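Local coordinates for protein endoglucanase family 5 (PDB 6PZ7) that probably hydrolyses internal beta-1,4-glycosidic bonds of cellulose and related plant polysaccharides as a broad-specificity endoglucanase, at residues 106-111 against 115-120; 169-174 against 191-196. All coordinates share one frame; numbering follows the deposited sequence.

Interaction 1 of 2, residues 106-111 against 115-120; sequences WIIPTY and AASTDE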
# COMPACT_ATOMS: atom_id res chain seq x y z
N TRP A 106 9.57 -13.23 8.33
CA TRP A 106 8.80 -14.07 9.23
C TRP A 106 7.42 -14.40 8.68
O TRP A 106 6.76 -15.29 9.20
CB TRP A 106 8.72 -13.46 10.64
CG TRP A 106 8.08 -12.11 10.70
CD1 TRP A 106 8.71 -10.90 10.54
CD2 TRP A 106 6.72 -11.83 10.95
NE1 TRP A 106 7.80 -9.88 10.68
CE2 TRP A 106 6.57 -10.42 10.92
CE3 TRP A 106 5.60 -12.63 11.18
CZ2 TRP A 106 5.34 -9.81 11.13
CZ3 TRP A 106 4.38 -12.00 11.39
CH2 TRP A 106 4.26 -10.63 11.36
N ILE A 107 6.97 -13.75 7.60
CA ILE A 107 5.73 -14.09 6.90
C ILE A 107 6.17 -14.82 5.63
O ILE A 107 6.63 -14.17 4.70
CB ILE A 107 4.90 -12.85 6.56
CG1 ILE A 107 4.59 -12.03 7.82
CG2 ILE A 107 3.64 -13.25 5.84
CD1 ILE A 107 4.00 -10.67 7.55
N ILE A 108 6.03 -16.14 5.60
CA ILE A 108 6.63 -16.97 4.55
C ILE A 108 5.56 -17.87 3.94
O ILE A 108 5.18 -18.85 4.56
CB ILE A 108 7.83 -17.78 5.05
CG1 ILE A 108 8.84 -16.88 5.78
CG2 ILE A 108 8.48 -18.48 3.86
CD1 ILE A 108 9.89 -17.68 6.58
N PRO A 109 5.09 -17.56 2.71
CA PRO A 109 3.92 -18.29 2.18
C PRO A 109 4.29 -19.60 1.48
O PRO A 109 4.18 -19.76 0.25
CB PRO A 109 3.28 -17.27 1.23
CG PRO A 109 4.43 -16.45 0.76
CD PRO A 109 5.31 -16.28 2.01
N THR A 110 4.71 -20.58 2.28
CA THR A 110 4.84 -21.97 1.84
C THR A 110 4.06 -22.85 2.81
O THR A 110 3.87 -22.50 3.98
CB THR A 110 6.31 -22.45 1.78
OG1 THR A 110 6.82 -22.47 3.12
CG2 THR A 110 7.15 -21.61 0.87
N TYR A 111 3.67 -24.05 2.36
CA TYR A 111 3.00 -24.97 3.26
C TYR A 111 3.92 -25.35 4.42
O TYR A 111 3.47 -25.48 5.58
CB TYR A 111 2.55 -26.24 2.53
CG TYR A 111 1.51 -25.99 1.46
CD1 TYR A 111 0.35 -25.25 1.72
CD2 TYR A 111 1.67 -26.48 0.16
CE1 TYR A 111 -0.61 -25.08 0.76
CE2 TYR A 111 0.73 -26.27 -0.80
CZ TYR A 111 -0.42 -25.57 -0.52
OH TYR A 111 -1.34 -25.34 -1.50
N ALA A 115 2.42 -22.80 9.29
CA ALA A 115 1.93 -22.84 10.68
C ALA A 115 2.66 -21.82 11.53
O ALA A 115 2.03 -21.12 12.34
CB ALA A 115 2.09 -24.25 11.26
N ALA A 116 3.97 -21.72 11.41
CA ALA A 116 4.71 -20.80 12.25
C ALA A 116 4.43 -19.35 11.89
O ALA A 116 4.29 -18.48 12.76
CB ALA A 116 6.22 -21.06 12.16
N SER A 117 4.31 -19.05 10.60
CA SER A 117 3.97 -17.71 10.15
C SER A 117 2.55 -17.33 10.57
O SER A 117 2.32 -16.19 11.01
CB SER A 117 4.09 -17.56 8.63
OG SER A 117 5.45 -17.54 8.20
N THR A 118 1.61 -18.26 10.48
CA THR A 118 0.24 -18.01 10.92
C THR A 118 0.19 -17.67 12.40
O THR A 118 -0.51 -16.73 12.84
CB THR A 118 -0.63 -19.22 10.62
OG1 THR A 118 -0.71 -19.38 9.19
CG2 THR A 118 -2.04 -19.11 11.21
N ASP A 119 0.93 -18.42 13.19
CA ASP A 119 0.94 -18.17 14.62
C ASP A 119 1.50 -16.78 14.90
O ASP A 119 0.94 -16.02 15.70
CB ASP A 119 1.76 -19.25 15.32
CG ASP A 119 1.85 -19.00 16.78
OD1 ASP A 119 0.82 -19.17 17.46
OD2 ASP A 119 2.92 -18.60 17.24
N GLU A 120 2.63 -16.43 14.31
CA GLU A 120 3.22 -15.13 14.58
C GLU A 120 2.31 -14.01 14.08
O GLU A 120 2.16 -12.97 14.74
CB GLU A 120 4.63 -15.03 13.99
CG GLU A 120 5.28 -13.76 14.44
CD GLU A 120 6.78 -13.63 14.14
OE1 GLU A 120 7.40 -14.61 13.67
OE2 GLU A 120 7.30 -12.50 14.39
O HOH W 1 2.73 -25.55 8.22

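Interaction 2 of 2, residues 169-174 against 191-196; sequences KFNLTA and MVPTYA. With EDO (1,2-ethanediol), chain D.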
# COMPACT_ATOMS: atom_id res chain seq x y z
N LYS A 169 -4.64 -17.96 3.28
CA LYS A 169 -4.71 -18.33 4.69
C LYS A 169 -4.17 -17.22 5.58
O LYS A 169 -4.74 -16.93 6.63
CB LYS A 169 -3.95 -19.65 4.92
CG LYS A 169 -4.37 -20.83 4.01
CD LYS A 169 -3.55 -22.07 4.32
CE LYS A 169 -3.79 -23.19 3.33
NZ LYS A 169 -2.99 -24.41 3.67
N PHE A 170 -3.07 -16.61 5.18
CA PHE A 170 -2.52 -15.51 5.97
C PHE A 170 -3.48 -14.32 6.04
O PHE A 170 -3.65 -13.72 7.11
CB PHE A 170 -1.20 -15.02 5.37
CG PHE A 170 -0.01 -15.96 5.51
CD1 PHE A 170 0.00 -17.04 6.38
CD2 PHE A 170 1.11 -15.70 4.77
CE1 PHE A 170 1.13 -17.85 6.48
CE2 PHE A 170 2.25 -16.50 4.88
CZ PHE A 170 2.25 -17.58 5.74
N ASN A 171 -4.10 -13.95 4.91
CA ASN A 171 -5.05 -12.85 4.93
C ASN A 171 -6.24 -13.19 5.82
O ASN A 171 -6.74 -12.31 6.54
CB ASN A 171 -5.52 -12.53 3.50
CG ASN A 171 -4.51 -11.70 2.71
OD1 ASN A 171 -3.75 -10.90 3.29
ND2 ASN A 171 -4.53 -11.83 1.39
N LEU A 172 -6.72 -14.43 5.75
CA LEU A 172 -7.83 -14.85 6.60
C LEU A 172 -7.46 -14.77 8.08
O LEU A 172 -8.24 -14.25 8.88
CB LEU A 172 -8.24 -16.28 6.26
CG LEU A 172 -9.33 -16.88 7.13
CD1 LEU A 172 -10.56 -16.08 7.08
CD2 LEU A 172 -9.60 -18.34 6.72
N THR A 173 -6.27 -15.26 8.43
CA THR A 173 -5.79 -15.19 9.80
C THR A 173 -5.77 -13.75 10.27
O THR A 173 -6.21 -13.43 11.38
CB THR A 173 -4.38 -15.78 9.88
OG1 THR A 173 -4.39 -17.18 9.56
CG2 THR A 173 -3.80 -15.61 11.28
N ALA A 174 -5.20 -12.86 9.46
CA ALA A 174 -5.12 -11.45 9.85
C ALA A 174 -6.49 -10.81 10.02
O ALA A 174 -6.74 -10.11 11.00
CB ALA A 174 -4.26 -10.70 8.85
N MET A 191 -7.78 -3.88 3.88
CA MET A 191 -7.20 -4.19 2.58
C MET A 191 -6.39 -5.47 2.65
O MET A 191 -5.62 -5.68 3.60
CB MET A 191 -6.30 -3.04 2.10
CG MET A 191 -7.07 -1.84 1.63
SD MET A 191 -6.11 -0.30 1.46
CE MET A 191 -4.87 -0.80 0.29
N VAL A 192 -6.54 -6.34 1.64
CA VAL A 192 -5.77 -7.59 1.54
C VAL A 192 -5.17 -7.70 0.14
O VAL A 192 -5.89 -7.44 -0.85
CB VAL A 192 -6.63 -8.84 1.84
CG1 VAL A 192 -7.19 -8.75 3.24
CG2 VAL A 192 -7.74 -9.10 0.80
N PRO A 193 -3.89 -8.05 0.02
CA PRO A 193 -3.27 -8.18 -1.31
C PRO A 193 -3.33 -9.59 -1.86
O PRO A 193 -3.46 -10.58 -1.13
CB PRO A 193 -1.80 -7.80 -1.03
CG PRO A 193 -1.57 -8.40 0.36
CD PRO A 193 -2.87 -8.15 1.11
N THR A 194 -3.18 -9.67 -3.19
CA THR A 194 -2.74 -10.85 -3.91
C THR A 194 -1.28 -11.15 -3.54
O THR A 194 -0.59 -10.36 -2.87
CB THR A 194 -2.84 -10.58 -5.41
OG1 THR A 194 -2.06 -9.42 -5.65
CG2 THR A 194 -4.27 -10.36 -5.89
N TYR A 195 -0.76 -12.27 -4.05
CA TYR A 195 0.67 -12.58 -3.99
C TYR A 195 1.44 -11.39 -4.54
O TYR A 195 1.20 -10.95 -5.66
CB TYR A 195 0.97 -13.83 -4.84
CG TYR A 195 2.43 -14.23 -4.78
CD1 TYR A 195 3.39 -13.60 -5.54
CD2 TYR A 195 2.85 -15.27 -3.95
CE1 TYR A 195 4.73 -13.93 -5.47
CE2 TYR A 195 4.20 -15.61 -3.87
CZ TYR A 195 5.13 -14.96 -4.64
OH TYR A 195 6.48 -15.28 -4.57
N ALA A 196 2.36 -10.86 -3.73
CA ALA A 196 3.21 -9.71 -4.06
C ALA A 196 2.42 -8.44 -4.40
O ALA A 196 2.99 -7.53 -4.99
CB ALA A 196 4.23 -10.03 -5.14
C1 EDO D . 5.03 -5.21 -8.03
O1 EDO D . 4.90 -3.82 -8.25
C2 EDO D . 3.66 -5.75 -7.60
O2 EDO D . 3.89 -7.13 -7.45

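Interaction 1 of 2, residues 106-111 against 115-120
Ser117 OG is gripped twice by the backbone of the preceding loop: it donates to Trp106 O over 2.8 Å and accepts from Ile108 N over 3.0 Å. The first bond has the hydroxyl tilted from the carbonyl plane; the second is moderately bent, its N-H...OG angle being 149°. One hydroxyl thus serves as both donor and acceptor for peptide groups that flank Ile107. With chi1 of -72°, OG stands beside its own backbone N and anti to the carbonyl carbon, on the face of the helix that looks at the loop. The elements joined are consecutive in the (beta/alpha)8 barrel of this glycosyl hydrolase family: the loop after strand 95-99 folds back along helix 111-132, which it enters through Thr110, an N-cap whose OG1 hydrogen-bonds to Lys113 N. One turn beyond Ser117, Glu120 OE2 lies over one face of the Trp106 indole, offset toward the rim, with the ring and carboxylate planes only 20° apart. Glu120 CD comes within 3.3 Å of Trp106 CE3, and its CG and CB run along Trp106 CE3 and CZ3. Ile107 CG1 lies against the opposite face, offset toward the rim, while Trp106 NE1 hydrogen-bonds to Asp103 OD1. At the other end a water donates to Tyr111 O over 2.7 Å and accepts from Ala115 N, bridging the first turn of the helix.

Interaction 2 of 2, residues 169-174 against 191-196
Helix 161-180 and strand 190-193 are successive elements of the (beta/alpha)8 barrel, and a single asparagine carries most of the contact between them. Asn171 ND2 donates to Pro193 O over 3.0 Å, with an N-H...O angle of 147°. The amide nitrogen lies in the plane of the Pro193 carbonyl, and the acceptor is only 7° out of the Asn171 amide plane, so the two flat groups fit this bond well. The other end of the amide is also engaged: Asn171 OD1 accepts a hydrogen bond from Thr143 OG1, which helps to fix which way round the group is turned. A chi1 of -79° sets CG anti to its own carbonyl carbon, beside the backbone N, and sends the amide toward the strand. There its flat group rests against Val192, CG to CB 3.7 Å, while OD1 lies 3.6 Å from Pro193 CD. The polar group is buried, so these bonds supply partners for it between aliphatic neighbours. Farther along the loop, Ala196 O accepts from O2 of a 1,2-ethanediol at 2.6 Å, probably a molecule of the crystallisation liquor. Around the contact, Val192 pairs through its backbone with Ile217 and Ser219 of strand 216-221, Met191 pairs with Phe141 of strand 139-142, and Phe170 and Thr173 turn to helix 111-132.

Both contacts are buried, but they lie at different depths: interaction 2 is centred about 13 Å from the centre of the chain and interaction 1 about 21 Å. Interaction 1 joins a loop to the outer helix it leads into, through a serine hydroxyl on backbone groups and a carboxylate over an indole. Interaction 2 joins helix to barrel strand through one side-chain amide, and buries 134 Å² against 273 Å². Their centres are about 12 Å apart, and helix 161-180, which carries one side of interaction 2, packs on helix 111-132, which carries one side of interaction 1: Phe170 CZ lies 3.4 Å from Ser117 CB, and Thr118 CG2 lies 3.5 Å from Thr173 OG1.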